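Local coordinates for DNA processing protein DprA (Streptococcus pneumoniae, PDB 3UQZ) that helps load RecA onto single-stranded DNA during natural transformation and is thought to bind the incoming strand cooperatively, protecting it from nucleases, at residues A[130-135]-A[274-279]; A[107-112]-A[136-141]; A[20-25]-A[88-93]; A[35-40]-A[50-55]; A[220-225]-A[245-250]. All blocks are in the same frame, centred on the assembly; numbering follows the deposited sequence.

Contact 1: A[130-135]-A[274-279]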
# COMPACT_ATOMS: atom_id res chain seq x y z
N GLN A 130 -8.20 13.38 12.63
CA GLN A 130 -8.82 14.68 12.37
C GLN A 130 -9.85 14.57 11.23
O GLN A 130 -10.96 15.06 11.37
CB GLN A 130 -7.76 15.74 12.06
CG GLN A 130 -7.15 16.36 13.32
CD GLN A 130 -5.79 17.02 13.10
OE1 GLN A 130 -5.22 17.04 12.00
NE2 GLN A 130 -5.23 17.57 14.17
N GLY A 131 -9.49 13.83 10.17
CA GLY A 131 -10.34 13.57 9.01
C GLY A 131 -11.56 12.71 9.29
O GLY A 131 -12.47 12.66 8.46
N LEU A 132 -11.60 12.01 10.45
CA LEU A 132 -12.72 11.18 10.88
C LEU A 132 -13.91 12.04 11.34
O LEU A 132 -15.04 11.57 11.36
CB LEU A 132 -12.32 10.16 11.97
CG LEU A 132 -11.41 9.00 11.54
CD1 LEU A 132 -10.95 8.22 12.75
CD2 LEU A 132 -12.09 8.07 10.55
N GLU A 133 -13.64 13.33 11.67
CA GLU A 133 -14.60 14.37 12.06
C GLU A 133 -15.48 13.95 13.23
O GLU A 133 -16.70 14.13 13.19
CB GLU A 133 -15.46 14.87 10.85
CG GLU A 133 -14.77 14.87 9.49
CD GLU A 133 -15.46 15.65 8.39
OE1 GLU A 133 -16.42 15.13 7.77
OE2 GLU A 133 -14.99 16.77 8.11
N ASN A 134 -14.86 13.35 14.27
CA ASN A 134 -15.52 12.87 15.49
C ASN A 134 -16.70 11.90 15.28
O ASN A 134 -17.55 11.77 16.16
CB ASN A 134 -15.86 14.02 16.44
CG ASN A 134 -14.67 14.75 16.97
OD1 ASN A 134 -13.54 14.24 17.03
ND2 ASN A 134 -14.90 15.97 17.40
N GLU A 135 -16.74 11.22 14.13
CA GLU A 135 -17.79 10.25 13.80
C GLU A 135 -17.60 8.93 14.56
O GLU A 135 -18.56 8.17 14.71
CB GLU A 135 -17.80 9.97 12.29
CG GLU A 135 -18.56 10.99 11.46
CD GLU A 135 -19.85 10.43 10.90
OE1 GLU A 135 -19.78 9.65 9.92
OE2 GLU A 135 -20.92 10.76 11.44
N GLN A 274 -11.22 10.31 5.65
CA GLN A 274 -12.21 10.12 4.59
C GLN A 274 -12.06 8.75 3.94
O GLN A 274 -13.07 8.13 3.60
CB GLN A 274 -12.08 11.22 3.54
CG GLN A 274 -13.37 12.01 3.33
CD GLN A 274 -13.09 13.20 2.44
OE1 GLN A 274 -13.17 13.13 1.21
NE2 GLN A 274 -12.74 14.33 3.06
N ASP A 275 -10.81 8.25 3.81
CA ASP A 275 -10.51 6.93 3.26
C ASP A 275 -11.06 5.85 4.19
O ASP A 275 -11.54 4.84 3.70
CB ASP A 275 -8.99 6.74 3.09
CG ASP A 275 -8.36 7.38 1.86
OD1 ASP A 275 -9.11 7.88 0.99
OD2 ASP A 275 -7.12 7.34 1.75
N VAL A 276 -10.99 6.07 5.52
CA VAL A 276 -11.50 5.16 6.56
C VAL A 276 -13.03 5.16 6.51
O VAL A 276 -13.64 4.10 6.39
CB VAL A 276 -10.96 5.51 7.98
CG1 VAL A 276 -11.54 4.58 9.05
CG2 VAL A 276 -9.43 5.50 8.02
N LEU A 277 -13.63 6.35 6.58
CA LEU A 277 -15.08 6.55 6.55
C LEU A 277 -15.72 5.95 5.31
O LEU A 277 -16.81 5.38 5.41
CB LEU A 277 -15.44 8.03 6.72
CG LEU A 277 -15.07 8.67 8.06
CD1 LEU A 277 -15.35 10.13 8.05
CD2 LEU A 277 -15.79 8.01 9.23
N ALA A 278 -15.03 6.03 4.16
CA ALA A 278 -15.52 5.48 2.90
C ALA A 278 -15.76 3.97 2.94
O ALA A 278 -16.68 3.50 2.27
CB ALA A 278 -14.54 5.81 1.78
N GLU A 279 -14.94 3.21 3.72
CA GLU A 279 -15.02 1.74 3.79
C GLU A 279 -15.49 1.15 5.13
O GLU A 279 -15.65 -0.07 5.22
CB GLU A 279 -13.70 1.05 3.36
CG GLU A 279 -12.57 1.94 2.86
CD GLU A 279 -12.44 2.10 1.35
OE1 GLU A 279 -12.85 1.17 0.60
OE2 GLU A 279 -11.88 3.13 0.91

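Contact 2: A[107-112]-A[136-141]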
# COMPACT_ATOMS: atom_id res chain seq x y z
N PRO A 107 -20.37 4.16 17.57
CA PRO A 107 -19.48 3.44 16.64
C PRO A 107 -18.02 3.66 17.05
O PRO A 107 -17.64 4.79 17.39
CB PRO A 107 -19.81 4.04 15.28
CG PRO A 107 -21.15 4.74 15.47
CD PRO A 107 -21.06 5.26 16.87
N LYS A 108 -17.23 2.57 17.07
CA LYS A 108 -15.83 2.57 17.53
C LYS A 108 -14.83 2.09 16.47
O LYS A 108 -15.15 1.21 15.67
CB LYS A 108 -15.70 1.68 18.78
CG LYS A 108 -16.54 2.13 19.97
CD LYS A 108 -16.67 1.06 21.05
CE LYS A 108 -17.69 -0.02 20.76
NZ LYS A 108 -19.09 0.47 20.75
N VAL A 109 -13.62 2.67 16.50
CA VAL A 109 -12.50 2.30 15.64
C VAL A 109 -11.26 2.12 16.50
O VAL A 109 -10.99 2.93 17.39
CB VAL A 109 -12.29 3.24 14.40
CG1 VAL A 109 -11.75 4.62 14.79
CG2 VAL A 109 -11.41 2.58 13.34
N ALA A 110 -10.53 1.02 16.28
CA ALA A 110 -9.30 0.75 17.00
C ALA A 110 -8.11 1.44 16.28
O ALA A 110 -8.16 1.66 15.08
CB ALA A 110 -9.06 -0.74 17.08
N VAL A 111 -7.09 1.84 17.05
CA VAL A 111 -5.87 2.48 16.55
C VAL A 111 -4.69 1.81 17.25
O VAL A 111 -4.59 1.85 18.48
CB VAL A 111 -5.83 4.03 16.66
CG1 VAL A 111 -4.58 4.59 15.98
CG2 VAL A 111 -7.08 4.68 16.07
N VAL A 112 -3.84 1.14 16.47
CA VAL A 112 -2.68 0.40 17.00
C VAL A 112 -1.40 0.80 16.28
O VAL A 112 -1.46 1.28 15.15
CB VAL A 112 -2.88 -1.16 17.07
CG1 VAL A 112 -4.02 -1.54 18.00
CG2 VAL A 112 -3.08 -1.78 15.71
N LEU A 136 -16.36 8.62 14.99
CA LEU A 136 -16.02 7.37 15.66
C LEU A 136 -15.31 7.57 16.98
O LEU A 136 -14.53 8.50 17.13
CB LEU A 136 -15.11 6.50 14.75
CG LEU A 136 -15.65 6.14 13.37
CD1 LEU A 136 -14.53 5.68 12.44
CD2 LEU A 136 -16.74 5.13 13.46
N VAL A 137 -15.56 6.66 17.92
CA VAL A 137 -14.89 6.63 19.23
C VAL A 137 -13.53 5.95 18.98
O VAL A 137 -13.47 4.86 18.37
CB VAL A 137 -15.73 5.87 20.30
CG1 VAL A 137 -14.96 5.73 21.62
CG2 VAL A 137 -17.05 6.56 20.54
N ILE A 138 -12.45 6.60 19.42
CA ILE A 138 -11.10 6.08 19.25
C ILE A 138 -10.76 5.11 20.37
O ILE A 138 -10.64 5.52 21.54
CB ILE A 138 -10.05 7.23 19.09
CG1 ILE A 138 -10.40 8.24 17.94
CG2 ILE A 138 -8.60 6.71 19.00
CD1 ILE A 138 -10.74 7.67 16.56
N VAL A 139 -10.64 3.82 20.02
CA VAL A 139 -10.30 2.78 20.99
C VAL A 139 -8.82 2.44 20.87
O VAL A 139 -8.36 2.09 19.78
CB VAL A 139 -11.21 1.53 20.89
CG1 VAL A 139 -10.91 0.56 22.02
CG2 VAL A 139 -12.69 1.92 20.90
N SER A 140 -8.07 2.57 21.97
CA SER A 140 -6.64 2.25 22.01
C SER A 140 -6.21 1.79 23.41
O SER A 140 -7.04 1.78 24.31
CB SER A 140 -5.80 3.41 21.50
OG SER A 140 -4.56 2.93 21.01
N GLY A 141 -4.95 1.40 23.57
CA GLY A 141 -4.45 0.82 24.82
C GLY A 141 -3.56 1.62 25.73
O GLY A 141 -2.91 1.04 26.61

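Contact 3: A[20-25]-A[88-93]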
# COMPACT_ATOMS: atom_id res chain seq x y z
N GLN A 20 -12.63 -21.11 30.48
CA GLN A 20 -13.30 -22.05 31.39
C GLN A 20 -14.60 -21.48 31.94
O GLN A 20 -15.61 -22.19 31.96
CB GLN A 20 -12.36 -22.52 32.51
CG GLN A 20 -11.30 -23.51 32.02
CD GLN A 20 -10.17 -23.74 32.99
OE1 GLN A 20 -9.90 -22.94 33.91
NE2 GLN A 20 -9.44 -24.82 32.78
N ILE A 21 -14.61 -20.17 32.35
CA ILE A 21 -15.81 -19.49 32.85
C ILE A 21 -16.85 -19.32 31.73
O ILE A 21 -18.05 -19.47 31.97
CB ILE A 21 -15.48 -18.18 33.62
CG1 ILE A 21 -14.58 -18.49 34.84
CG2 ILE A 21 -16.76 -17.43 34.04
CD1 ILE A 21 -13.65 -17.47 35.21
N LEU A 22 -16.38 -19.06 30.49
CA LEU A 22 -17.23 -18.95 29.31
C LEU A 22 -18.02 -20.24 29.08
O LEU A 22 -19.21 -20.15 28.82
CB LEU A 22 -16.41 -18.57 28.07
CG LEU A 22 -16.54 -17.11 27.62
CD1 LEU A 22 -15.41 -16.73 26.69
CD2 LEU A 22 -17.91 -16.84 26.97
N LYS A 23 -17.37 -21.43 29.22
CA LYS A 23 -18.03 -22.75 29.09
C LYS A 23 -19.12 -22.89 30.16
O LYS A 23 -20.24 -23.31 29.84
CB LYS A 23 -17.03 -23.91 29.25
CG LYS A 23 -16.19 -24.17 28.02
CD LYS A 23 -15.31 -25.40 28.21
CE LYS A 23 -14.29 -25.52 27.11
NZ LYS A 23 -13.09 -24.66 27.34
N VAL A 24 -18.80 -22.51 31.43
CA VAL A 24 -19.72 -22.58 32.57
C VAL A 24 -20.95 -21.72 32.31
O VAL A 24 -22.07 -22.21 32.45
CB VAL A 24 -19.01 -22.22 33.91
CG1 VAL A 24 -20.00 -22.09 35.07
CG2 VAL A 24 -17.91 -23.22 34.25
N LEU A 25 -20.74 -20.46 31.89
CA LEU A 25 -21.84 -19.52 31.62
C LEU A 25 -22.72 -19.92 30.45
O LEU A 25 -23.92 -19.65 30.48
CB LEU A 25 -21.35 -18.07 31.49
CG LEU A 25 -20.68 -17.47 32.73
CD1 LEU A 25 -20.08 -16.13 32.41
CD2 LEU A 25 -21.65 -17.34 33.91
N ILE A 88 -16.17 -12.45 19.55
CA ILE A 88 -14.78 -12.89 19.44
C ILE A 88 -14.53 -14.19 20.19
O ILE A 88 -15.28 -14.55 21.10
CB ILE A 88 -13.74 -11.80 19.83
CG1 ILE A 88 -13.81 -11.43 21.33
CG2 ILE A 88 -13.85 -10.58 18.93
CD1 ILE A 88 -12.51 -11.16 21.97
N TYR A 89 -13.46 -14.88 19.81
CA TYR A 89 -13.05 -16.09 20.52
C TYR A 89 -12.43 -15.60 21.84
O TYR A 89 -11.64 -14.65 21.84
CB TYR A 89 -12.04 -16.90 19.68
CG TYR A 89 -11.37 -18.00 20.47
CD1 TYR A 89 -12.08 -19.11 20.91
CD2 TYR A 89 -10.03 -17.89 20.84
CE1 TYR A 89 -11.47 -20.10 21.68
CE2 TYR A 89 -9.41 -18.88 21.61
CZ TYR A 89 -10.14 -19.98 22.03
OH TYR A 89 -9.54 -20.96 22.78
N ASP A 90 -12.81 -16.23 22.97
CA ASP A 90 -12.33 -15.90 24.31
C ASP A 90 -12.72 -14.47 24.74
O ASP A 90 -11.92 -13.74 25.32
CB ASP A 90 -10.81 -16.18 24.46
CG ASP A 90 -10.31 -16.34 25.89
OD1 ASP A 90 -11.09 -16.78 26.74
OD2 ASP A 90 -9.12 -16.02 26.14
N ALA A 91 -13.99 -14.09 24.47
CA ALA A 91 -14.53 -12.78 24.83
C ALA A 91 -14.37 -12.54 26.35
O ALA A 91 -14.60 -13.48 27.12
CB ALA A 91 -15.99 -12.71 24.44
N PRO A 92 -13.91 -11.35 26.81
CA PRO A 92 -13.76 -11.13 28.26
C PRO A 92 -15.06 -11.40 28.99
O PRO A 92 -16.12 -10.94 28.59
CB PRO A 92 -13.33 -9.66 28.38
CG PRO A 92 -13.64 -9.06 27.08
CD PRO A 92 -13.56 -10.14 26.04
N VAL A 93 -14.98 -12.25 30.00
CA VAL A 93 -16.13 -12.67 30.78
C VAL A 93 -16.59 -11.60 31.80
O VAL A 93 -17.79 -11.46 32.06
CB VAL A 93 -15.86 -14.08 31.35
CG1 VAL A 93 -15.47 -14.07 32.83
CG2 VAL A 93 -16.99 -15.02 31.05

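Contact 4: A[35-40]-A[50-55]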
# COMPACT_ATOMS: atom_id res chain seq x y z
N LEU A 35 -26.29 -23.13 39.28
CA LEU A 35 -25.48 -24.35 39.16
C LEU A 35 -24.81 -24.67 40.47
O LEU A 35 -24.45 -23.74 41.19
CB LEU A 35 -24.37 -24.15 38.09
CG LEU A 35 -24.80 -23.99 36.62
CD1 LEU A 35 -23.66 -23.47 35.78
CD2 LEU A 35 -25.28 -25.30 36.05
N LEU A 36 -24.63 -25.95 40.82
CA LEU A 36 -23.88 -26.19 42.04
C LEU A 36 -22.39 -26.36 41.77
O LEU A 36 -22.01 -26.74 40.67
CB LEU A 36 -24.47 -27.16 43.08
CG LEU A 36 -25.09 -28.49 42.69
CD1 LEU A 36 -24.05 -29.44 42.16
CD2 LEU A 36 -25.70 -29.13 43.90
N LEU A 37 -21.55 -26.01 42.75
CA LEU A 37 -20.09 -25.97 42.65
C LEU A 37 -19.41 -27.16 42.00
O LEU A 37 -18.46 -26.97 41.24
CB LEU A 37 -19.46 -25.61 43.99
CG LEU A 37 -18.03 -25.06 43.97
CD1 LEU A 37 -17.93 -23.74 43.20
CD2 LEU A 37 -17.56 -24.83 45.36
N GLY A 38 -19.91 -28.36 42.28
CA GLY A 38 -19.42 -29.60 41.69
C GLY A 38 -19.63 -29.65 40.20
O GLY A 38 -18.79 -30.19 39.47
N ASP A 39 -20.75 -29.07 39.73
CA ASP A 39 -21.07 -28.98 38.30
C ASP A 39 -20.21 -27.91 37.63
O ASP A 39 -19.68 -28.17 36.55
CB ASP A 39 -22.57 -28.69 38.09
CG ASP A 39 -23.48 -29.85 38.46
OD1 ASP A 39 -23.10 -31.02 38.18
OD2 ASP A 39 -24.59 -29.59 38.97
N ILE A 40 -20.02 -26.74 38.28
CA ILE A 40 -19.16 -25.67 37.78
C ILE A 40 -17.76 -26.24 37.53
O ILE A 40 -17.23 -26.05 36.43
CB ILE A 40 -19.16 -24.42 38.71
CG1 ILE A 40 -20.54 -23.73 38.72
CG2 ILE A 40 -18.03 -23.43 38.33
CD1 ILE A 40 -20.74 -22.63 39.80
N ALA A 50 -10.86 -30.78 42.20
CA ALA A 50 -10.69 -30.78 43.66
C ALA A 50 -9.86 -29.58 44.12
O ALA A 50 -10.17 -29.01 45.17
CB ALA A 50 -10.03 -32.07 44.10
N VAL A 51 -8.83 -29.19 43.32
CA VAL A 51 -7.97 -28.05 43.64
C VAL A 51 -8.69 -26.73 43.44
O VAL A 51 -8.48 -25.79 44.23
CB VAL A 51 -6.54 -28.11 43.02
CG1 VAL A 51 -6.47 -27.40 41.67
CG2 VAL A 51 -5.52 -27.51 43.98
N PHE A 52 -9.57 -26.66 42.42
CA PHE A 52 -10.38 -25.47 42.17
C PHE A 52 -11.35 -25.24 43.34
O PHE A 52 -11.42 -24.14 43.89
CB PHE A 52 -11.12 -25.56 40.81
CG PHE A 52 -12.45 -24.84 40.78
CD1 PHE A 52 -12.51 -23.45 40.84
CD2 PHE A 52 -13.65 -25.54 40.73
CE1 PHE A 52 -13.74 -22.78 40.83
CE2 PHE A 52 -14.87 -24.88 40.73
CZ PHE A 52 -14.91 -23.50 40.78
N MSE A 53 -12.11 -26.31 43.71
CA MSE A 53 -13.10 -26.29 44.79
C MSE A 53 -12.46 -25.94 46.13
O MSE A 53 -13.02 -25.11 46.85
CB MSE A 53 -13.83 -27.62 44.86
CG MSE A 53 -14.69 -27.89 43.65
SE MSE A 53 -15.88 -29.41 43.90
CE MSE A 53 -17.04 -28.53 45.26
N GLU A 54 -11.25 -26.49 46.40
CA GLU A 54 -10.46 -26.21 47.60
C GLU A 54 -10.21 -24.72 47.65
O GLU A 54 -10.66 -24.08 48.60
CB GLU A 54 -9.12 -26.99 47.56
CG GLU A 54 -8.30 -26.89 48.84
CD GLU A 54 -6.92 -27.52 48.76
OE1 GLU A 54 -6.07 -27.00 47.99
OE2 GLU A 54 -6.68 -28.52 49.47
N ARG A 55 -9.57 -24.16 46.60
CA ARG A 55 -9.26 -22.73 46.45
C ARG A 55 -10.48 -21.83 46.61
O ARG A 55 -10.39 -20.81 47.30
CB ARG A 55 -8.55 -22.46 45.11
CG ARG A 55 -7.11 -22.95 45.07
CD ARG A 55 -6.39 -22.52 43.82
NE ARG A 55 -6.34 -21.06 43.69
CZ ARG A 55 -5.77 -20.42 42.68
NH1 ARG A 55 -5.19 -21.10 41.69
NH2 ARG A 55 -5.78 -19.09 42.63

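Contact 5: A[220-225]-A[245-250]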
# COMPACT_ATOMS: atom_id res chain seq x y z
N ILE A 220 -7.17 0.65 12.76
CA ILE A 220 -6.25 1.55 12.06
C ILE A 220 -4.83 1.25 12.54
O ILE A 220 -4.57 1.31 13.74
CB ILE A 220 -6.64 3.05 12.22
CG1 ILE A 220 -7.99 3.36 11.52
CG2 ILE A 220 -5.52 3.98 11.72
CD1 ILE A 220 -8.61 4.73 11.91
N VAL A 221 -3.92 0.90 11.59
CA VAL A 221 -2.50 0.63 11.86
C VAL A 221 -1.63 1.76 11.35
O VAL A 221 -1.87 2.30 10.28
CB VAL A 221 -1.94 -0.70 11.32
CG1 VAL A 221 -1.24 -1.49 12.42
CG2 VAL A 221 -2.97 -1.51 10.55
N ALA A 222 -0.57 2.05 12.10
CA ALA A 222 0.43 3.04 11.77
C ALA A 222 1.72 2.63 12.42
O ALA A 222 1.75 2.34 13.62
CB ALA A 222 0.01 4.40 12.28
N GLU A 223 2.78 2.58 11.62
CA GLU A 223 4.12 2.22 12.04
C GLU A 223 4.19 0.88 12.76
O GLU A 223 4.69 0.79 13.87
CB GLU A 223 4.82 3.37 12.82
CG GLU A 223 5.01 4.63 11.98
CD GLU A 223 6.19 5.51 12.33
OE1 GLU A 223 6.72 5.39 13.46
OE2 GLU A 223 6.56 6.35 11.47
N ALA A 224 3.68 -0.17 12.11
CA ALA A 224 3.76 -1.52 12.63
C ALA A 224 4.99 -2.16 12.00
O ALA A 224 5.16 -2.11 10.79
CB ALA A 224 2.50 -2.30 12.28
N LYS A 225 5.91 -2.64 12.85
CA LYS A 225 7.14 -3.29 12.41
C LYS A 225 6.82 -4.75 12.12
O LYS A 225 5.73 -5.22 12.45
CB LYS A 225 8.21 -3.23 13.51
CG LYS A 225 8.84 -1.87 13.66
CD LYS A 225 9.58 -1.77 14.95
CE LYS A 225 9.69 -0.34 15.37
NZ LYS A 225 10.69 -0.16 16.46
N PHE A 245 -7.22 -0.95 8.35
CA PHE A 245 -6.88 0.25 7.60
C PHE A 245 -5.44 0.60 7.91
O PHE A 245 -5.14 1.04 9.02
CB PHE A 245 -7.82 1.41 7.98
CG PHE A 245 -9.29 1.08 7.87
CD1 PHE A 245 -9.92 1.01 6.64
CD2 PHE A 245 -10.05 0.84 9.02
CE1 PHE A 245 -11.28 0.70 6.55
CE2 PHE A 245 -11.41 0.52 8.92
CZ PHE A 245 -12.02 0.45 7.69
N ALA A 246 -4.54 0.36 6.94
CA ALA A 246 -3.11 0.61 7.16
C ALA A 246 -2.62 1.91 6.56
O ALA A 246 -2.93 2.22 5.40
CB ALA A 246 -2.30 -0.57 6.66
N ILE A 247 -1.88 2.69 7.36
CA ILE A 247 -1.27 3.96 6.95
C ILE A 247 0.13 3.63 6.40
O ILE A 247 0.94 3.05 7.14
CB ILE A 247 -1.21 5.00 8.11
CG1 ILE A 247 -2.63 5.35 8.63
CG2 ILE A 247 -0.46 6.27 7.67
CD1 ILE A 247 -2.68 5.96 10.04
N PRO A 248 0.44 3.96 5.12
CA PRO A 248 1.77 3.64 4.58
C PRO A 248 2.85 4.61 5.05
O PRO A 248 2.56 5.65 5.63
CB PRO A 248 1.57 3.71 3.06
CG PRO A 248 0.46 4.70 2.88
CD PRO A 248 -0.41 4.63 4.10
N GLY A 249 4.10 4.23 4.79
CA GLY A 249 5.27 5.02 5.13
C GLY A 249 6.44 4.72 4.22
O GLY A 249 6.27 4.06 3.19
N SER A 250 7.64 5.18 4.62
CA SER A 250 8.90 4.96 3.92
C SER A 250 9.22 3.48 3.90
O SER A 250 8.90 2.79 4.86
CB SER A 250 10.02 5.72 4.62
OG SER A 250 11.31 5.28 4.22
O HOH W 1 2.86 3.83 8.97

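Contact 1: A[130-135]-A[274-279]
This is an apolar contact between a loop and a helix, partly buried at the edge of the Rossmann-like domain. The loop 130-135 follows helix 119-130, and 274-279 lies on helix 273-279 near the C-terminal end of the chain. Leu132 and Leu277 carry most of it. In both, CG stands anti to the carbonyl carbon and chi2 is extended. Leu132 CD2 reaches over Val276, crossing it obliquely, 3.8 Å from Val276 CB. The same methyl meets Leu277 CD2 at 3.9 Å. The other branch of Leu277 turns to the backbone: CD1 lies 3.6 Å from Leu132 O. It is also near Gly131 O. The loop belongs to the beta-alpha-beta crossover between strands 108-113 and 137-140. A type I turn from Gln130 to Glu133 overlaps a type I' turn from Leu132 to Glu135. Glu133, with positive phi (54°), is the first residue to leave helical geometry. Gly131 brings the backbones closest, its CA 5.9 Å from Gln274 CA. At the outer margin, Glu135 offers only its CB to Leu277 CD2, at 4.2 Å. Val276 also packs on Val270 and Phe245, toward the sheet.

Contact 2: A[107-112]-A[136-141]
A beta-alpha-beta unit places these two strands side by side: strand 108-113, helix 119-130, then strand 137-140. The strands are parallel neighbours, and their short axes cross at -40°. Backbone bonds alternate in direction along the pair. Val137 N gives to Pro107 O at 2.8 Å, and Val109 N gives to Val137 O. Val139 N then gives to Val109 O at 2.8 Å, almost straight at 174°. The last amide bond, Val111 N to Val139 O, is more bent, at 144°. Beyond it the side chain takes over: Ser140 OG, anti to its own backbone N, donates to Val111 O at 2.8 Å, in the carbonyl plane.

On one face lie Val109 and Ile138, side by side and pointing the same way. Val109 CG1, in the crowded position between N and the carbonyl carbon, meets Ile138 CD1 at 3.7 Å. Leu136 CD1 comes in across it at about a right angle, 3.8 Å from the same CG1. The other face carries Lys108, Ala110, Val137 and Val139. Here the aliphatic part of Lys108 runs alongside Val137 and crosses Val139 obliquely, with CB 3.7 Å from Val139 CG2. Its chain bends at chi3 and chi4, and NZ is bonded to Phe106 O and Leu104 O. Ala110 and Val112 pair in turn with strand 218-222. Parallel strands joined through a helix are the repeating element of a Rossmann-like fold, here in the DprA recombination-mediator domain.

Contact 3: A[20-25]-A[88-93]
Helix 18-28 of the sterile alpha motif (SAM) domain packs here on the loop before strand 94-99 of the Rossmann-like domain. The contact thus joins the two domains. Its tight part centres on Val93, whose CA-CB bond points at the helix. Val93 CG2 meets Leu25 CD1 at 3.6 Å, crossing it obliquely. Val93 CG1 lies 3.8 Å from Ile21 CG2, and these two side chains cross at about a right angle. Leu22 slides past Val93 in the opposite direction, with CG 4.0 Å from Val93 CG2. Its chi2 is extended at 162°, and its CD1 reaches on to the backbone of the loop, 3.4 Å from Ala91 O. Ile8 of helix 5-13 touches both Leu25 and Val93 and extends the apolar cluster.

The looser margin lies at Asp90, in the type II turn from Ile88 to Ala91. Asp90 CA is 4.0 Å from Leu22 CD1. Asp90 has positive phi (63°) and its CB starts away from the helix; OD1 swings back to 4.3 Å from Leu22 CD1. Asp90 is partly exposed, and the turn runs out to the exposed Tyr89.

Three polar atoms of the loop are met by Asn18, just before the helix segment. Asn18 ND2 bonds to Ala91 O and to Asp90 OD1, and Asn18 OD1 takes Val93 N. The domain junction therefore combines a small apolar seam with three hydrogen bonds from one asparagine, consistent with the loop being held in place beside that seam.

Contact 4: A[35-40]-A[50-55]
Leu37 sets its CG anti to the backbone N (chi1 -159°), and chi2 of 62° spreads its two methyls toward different partners. Met53, a selenomethionine, runs extended to SE and then bends at chi3 (69°), which brings CE back to Leu37. Phe52 is turned toward the helix that holds Leu37. These groups join helices 37-43 and 49-58 within the sterile alpha motif (SAM) domain, a small helical bundle.

The two branches of Leu37 divide the work. CD1 meets the tip of the Phe52 ring, 3.9 Å from Phe52 CZ, and approaches it obliquely. CD2 lies 3.7 Å from Met53 CE, as Leu37 and Met53 slide past each other in opposite directions. Ile40, one turn further on, crosses Phe52 at about a right angle. Its CG2, anti to the backbone N, stands 4.0 Å from Phe52 CZ. The ring tip thus points between two methyls of one helix.

Inward, Ile40 packs on Val24 of helix 18-28 and on Ile3. Phe52 also touches Ser14, Leu16 and Ala41, so Leu37, Ile40 and Phe52 are buried within the bundle. Met53 is nearer the margin and partly exposed.

Leu36 is the N-cap of helix 37-43. Its carbonyl oxygen accepts from Asp39 N and Ile40 N. Beside this first turn, Met53 SE rests 4.2 Å from Gly38 CA.

Contact 5: A[220-225]-A[245-250]
Two backbone hydrogen bonds join these parallel strands. Val221 N gives to Phe245 O at 2.8 Å, and Ile247 N gives to Val221 O at 2.9 Å. Both are fairly straight, and both donors lie in the carbonyl plane. Further along, a water takes over as the chains part: it accepts from Glu223 N at 2.9 Å and donates to Ile247 O at 2.8 Å. Glu223 has positive phi (54°), and its OE2 is held by Ser118 OG.

Packing flanks this ladder. Ile220 and Phe245 share one face, where Ile220 CG1 comes 4.0 Å from Phe245 CB and lies oblique to the ring. Ile247 CD1 lies 3.8 Å from both Ile220 CG2 and Ala222 CB. On the other face Val221 CG2 meets Ala246 CB at 4.1 Å. Helix 229-239 links the strands in a beta-alpha-beta unit of the Rossmann-like sheet. Direct amide bonds give way to a water bridge where the two chains diverge, and it is the 245-250 side that meets the second subunit: Ile247 packs on Ile251 of that subunit, and Pro248 on its His260.

In the fold
Contacts 2 and 5 belong to the parallel part of one mixed sheet. Their strands 108-113 and 218-222 are neighbours, with Ala110 O close to Ile220 N, a probable hydrogen bond. Both are buried and combine backbone bonds with branched side chains. Contact 1 is partly buried and mainly apolar, without hydrogen bonds between its segments. It covers the sheet beside them: Leu132 touches Val109, Ile138 and Ile220, and Val276 packs on Ile220 and Phe245. Contacts 3 and 4 are also buried. Contact 4 is apolar helix packing inside the sterile alpha motif domain, its centre about 29 Å from that of the chain. Contact 3 joins the two domains and touches contact 4 through Val24.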